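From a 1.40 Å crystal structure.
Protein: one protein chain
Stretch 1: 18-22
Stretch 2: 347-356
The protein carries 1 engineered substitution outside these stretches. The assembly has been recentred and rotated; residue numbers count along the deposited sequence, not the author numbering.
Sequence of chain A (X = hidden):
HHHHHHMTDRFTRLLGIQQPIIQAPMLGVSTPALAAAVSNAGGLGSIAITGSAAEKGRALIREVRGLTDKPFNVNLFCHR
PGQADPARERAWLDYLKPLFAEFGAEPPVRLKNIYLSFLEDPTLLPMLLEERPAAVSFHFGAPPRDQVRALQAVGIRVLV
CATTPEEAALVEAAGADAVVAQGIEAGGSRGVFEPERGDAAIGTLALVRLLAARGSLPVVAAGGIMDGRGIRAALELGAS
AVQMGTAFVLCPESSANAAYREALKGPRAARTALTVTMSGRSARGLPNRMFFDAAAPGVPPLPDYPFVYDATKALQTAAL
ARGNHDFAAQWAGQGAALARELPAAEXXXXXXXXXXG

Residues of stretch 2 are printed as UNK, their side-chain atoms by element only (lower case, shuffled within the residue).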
# COMPACT_ATOMS: atom_id res chain seq x y z
N GLN A 18 -26.06 1.60 14.65
CA GLN A 18 -26.66 0.49 13.92
C GLN A 18 -25.74 -0.12 12.85
O GLN A 18 -25.84 -1.30 12.56
CB GLN A 18 -27.98 0.94 13.27
CG GLN A 18 -29.06 1.33 14.28
CD GLN A 18 -29.48 0.16 15.14
OE1 GLN A 18 -29.74 -0.93 14.65
NE2 GLN A 18 -29.55 0.39 16.46
N GLN A 19 -24.85 0.69 12.27
CA GLN A 19 -24.03 0.24 11.14
C GLN A 19 -22.55 0.43 11.45
O GLN A 19 -22.17 1.44 12.01
CB GLN A 19 -24.38 1.01 9.86
CG GLN A 19 -25.83 0.91 9.45
CD GLN A 19 -26.26 -0.52 9.17
OE1 GLN A 19 -25.43 -1.38 8.86
NE2 GLN A 19 -27.56 -0.77 9.26
N PRO A 20 -21.72 -0.54 11.04
CA PRO A 20 -20.29 -0.48 11.39
C PRO A 20 -19.49 0.37 10.41
O PRO A 20 -18.48 -0.08 9.85
CB PRO A 20 -19.86 -1.95 11.28
CG PRO A 20 -20.72 -2.48 10.16
CD PRO A 20 -22.06 -1.79 10.34
N ILE A 21 -19.94 1.61 10.22
CA ILE A 21 -19.34 2.50 9.23
C ILE A 21 -19.11 3.85 9.88
O ILE A 21 -20.06 4.49 10.34
CB ILE A 21 -20.26 2.67 8.00
CG1 ILE A 21 -20.55 1.31 7.36
CG2 ILE A 21 -19.62 3.61 6.98
CD1 ILE A 21 -21.65 1.35 6.31
N ILE A 22 -17.86 4.26 9.94
CA ILE A 22 -17.49 5.56 10.47
C ILE A 22 -17.16 6.48 9.29
O ILE A 22 -16.33 6.12 8.45
CB ILE A 22 -16.24 5.48 11.36
CG1 ILE A 22 -16.43 4.44 12.48
CG2 ILE A 22 -15.88 6.85 11.94
CD1 ILE A 22 -15.21 4.30 13.39
N UNK A 347 -25.69 8.05 0.79
CA UNK A 347 -24.46 7.28 0.64
C UNK A 347 -24.37 6.20 1.73
O UNK A 347 -24.06 5.05 1.42
c UNK A 347 -23.22 8.18 0.63
c UNK A 347 -21.90 7.42 0.58
c UNK A 347 -20.72 8.38 0.69
c UNK A 347 -21.77 6.57 -0.68
N UNK A 348 -24.64 6.56 2.98
CA UNK A 348 -24.65 5.58 4.06
C UNK A 348 -25.60 4.41 3.74
O UNK A 348 -25.22 3.24 3.80
c UNK A 348 -24.97 6.25 5.40
c UNK A 348 -25.46 4.34 7.00
c UNK A 348 -24.56 5.54 6.69
c UNK A 348 -23.08 5.12 6.65
N UNK A 349 -26.84 4.75 3.37
CA UNK A 349 -27.85 3.78 2.97
C UNK A 349 -27.34 2.85 1.87
O UNK A 349 -27.50 1.62 1.93
n UNK A 349 -31.49 7.62 1.36
n UNK A 349 -31.43 6.11 3.12
c UNK A 349 -31.54 4.90 2.32
n UNK A 349 -31.30 8.36 3.51
c UNK A 349 -29.08 4.55 2.47
c UNK A 349 -31.41 7.36 2.66
c UNK A 349 -30.43 3.91 2.67
N UNK A 350 -26.71 3.45 0.86
CA UNK A 350 -26.20 2.71 -0.29
C UNK A 350 -25.09 1.75 0.11
O UNK A 350 -25.05 0.60 -0.34
c UNK A 350 -25.71 3.68 -1.38
c UNK A 350 -25.15 2.92 -2.56
o UNK A 350 -26.80 4.50 -1.83
N UNK A 351 -24.18 2.21 0.96
CA UNK A 351 -23.12 1.36 1.50
C UNK A 351 -23.68 0.17 2.26
O UNK A 351 -23.15 -0.94 2.15
c UNK A 351 -22.19 2.17 2.38
c UNK A 351 -20.67 4.11 2.67
c UNK A 351 -20.34 2.59 0.71
c UNK A 351 -21.36 3.23 1.65
N UNK A 352 -24.73 0.39 3.04
CA UNK A 352 -25.36 -0.71 3.77
C UNK A 352 -26.00 -1.73 2.83
O UNK A 352 -25.88 -2.94 3.04
c UNK A 352 -25.70 0.64 5.86
c UNK A 352 -27.19 -1.35 5.41
c UNK A 352 -26.40 -0.19 4.79
N UNK A 353 -26.67 -1.25 1.79
CA UNK A 353 -27.26 -2.15 0.79
C UNK A 353 -26.16 -2.98 0.12
O UNK A 353 -26.31 -4.19 -0.08
o UNK A 353 -29.32 -0.22 -2.41
c UNK A 353 -28.76 -2.24 -1.27
o UNK A 353 -29.65 -2.11 -3.48
c UNK A 353 -29.28 -1.46 -2.47
c UNK A 353 -28.04 -1.36 -0.26
N UNK A 354 -25.05 -2.33 -0.21
CA UNK A 354 -23.93 -3.01 -0.84
C UNK A 354 -23.27 -4.01 0.11
O UNK A 354 -22.83 -5.08 -0.31
c UNK A 354 -22.91 -1.99 -1.38
c UNK A 354 -22.54 0.02 -2.94
o UNK A 354 -22.82 0.61 -4.01
o UNK A 354 -21.59 0.39 -2.19
c UNK A 354 -23.43 -1.15 -2.55
N UNK A 355 -23.23 -3.67 1.40
CA UNK A 355 -22.66 -4.55 2.43
C UNK A 355 -23.48 -5.83 2.60
O UNK A 355 -22.93 -6.92 2.80
c UNK A 355 -22.55 -3.80 3.76
c UNK A 355 -22.30 -4.59 5.05
c UNK A 355 -22.24 -3.65 6.25
c UNK A 355 -21.02 -5.42 4.95
N UNK A 356 -24.80 -5.71 2.52
CA UNK A 356 -25.68 -6.87 2.66
C UNK A 356 -25.54 -7.83 1.49
O UNK A 356 -25.73 -9.04 1.65
c UNK A 356 -30.08 -3.59 5.56
n UNK A 356 -30.36 -3.18 6.78
c UNK A 356 -27.43 -5.77 4.12
n UNK A 356 -30.74 -3.09 4.52
c UNK A 356 -28.76 -5.04 4.07
n UNK A 356 -29.14 -4.51 5.37
c UNK A 356 -27.13 -6.41 2.79

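Position 347 carries four carbons, forked at the second, and stays out of reach of stretch 1. A four-carbon chain forked there is leucine: Leu347, buried, as suits a wholly apolar group.

Position 348 again has four carbons forked at the second. Its CA-to-CB bond points sideways, yet the end of the chain comes nearer, and the two branch carbons meet stretch 1: one lies 3.8 Å from Ile21 CG2, the other 4.2 Å from Gln19 CG. This is Leu348; with chi1 in t and chi2 in m, the fork carries CD2 to Ile21 and CD1 to the aliphatic part of Gln19.

At position 349 three carbons lead to a nitrogen and then to a carbon bearing two more nitrogens, a guanidinium. This is Arg349; its CA-to-CB bond points away from stretch 1, and it is exposed, where its charge can remain solvated.

Position 350 has one carbon carrying an oxygen and a second carbon, out of reach of stretch 1. This is Thr350, a small polar residue suited to partial exposure; its OG1 is hydrogen-bonded to a residue just outside one of the stretches.

Position 351 shows four carbons forked at the second. Its CA-to-CB bond points toward stretch 1, where its CB lies 4.1 Å from Ile21 CD1. It is Leu351, buried and apolar against an apolar partner.

At position 352 a single carbon bears two others, three in all. One branch carbon packs 3.6 Å from Gln19 CD and 4.1 Å from Ile21 CD1. Branching at CB identifies Val352. Its short side chain suits the place, since the CA atoms of Gln19 and Val352 are just 7.5 Å apart.

Position 353 has three carbons, the third carrying two oxygens: a carboxylate, hence Glu353. It is exposed and makes no contact with stretch 1, a natural setting for a charged group.

Position 354 has the same composition and is Glu354. Although it too is out of reach of stretch 1, both of its carboxylate oxygens are hydrogen-bonded elsewhere in the structure.

Position 355 returns to four carbons forked at the second. Its CA-to-CB bond points toward stretch 1, with a branch carbon 4.4 Å from Pro20 CG. This is Leu355, whose apolar CD2 suits a loose contact with the proline ring.

Position 356 ends in another guanidinium, reached through three carbons and a nitrogen, and one terminal nitrogen lies 4.4 Å from Gln19 NE2. This is Arg356, exposed so that its charge can be solvated, while its long chain reaches Gln19 obliquely without a hydrogen bond.

The contact works by packing alone: no hydrogen bond crosses it, and 306 Å² is buried over both sides. The helix satisfies its own backbone, as in Val352 N to Leu348 O at 3.0 Å, so its side chains are left to make the contact. Residues 348, 351, 352 and 355 recur at helical spacing and form one apolar stripe. Ile21 packs against the first three, Pro20 meets Leu355, and Gln19 lays its aliphatic portion along Leu348 and Val352.

Stretch 2 (347-356) LLRTLVEELR
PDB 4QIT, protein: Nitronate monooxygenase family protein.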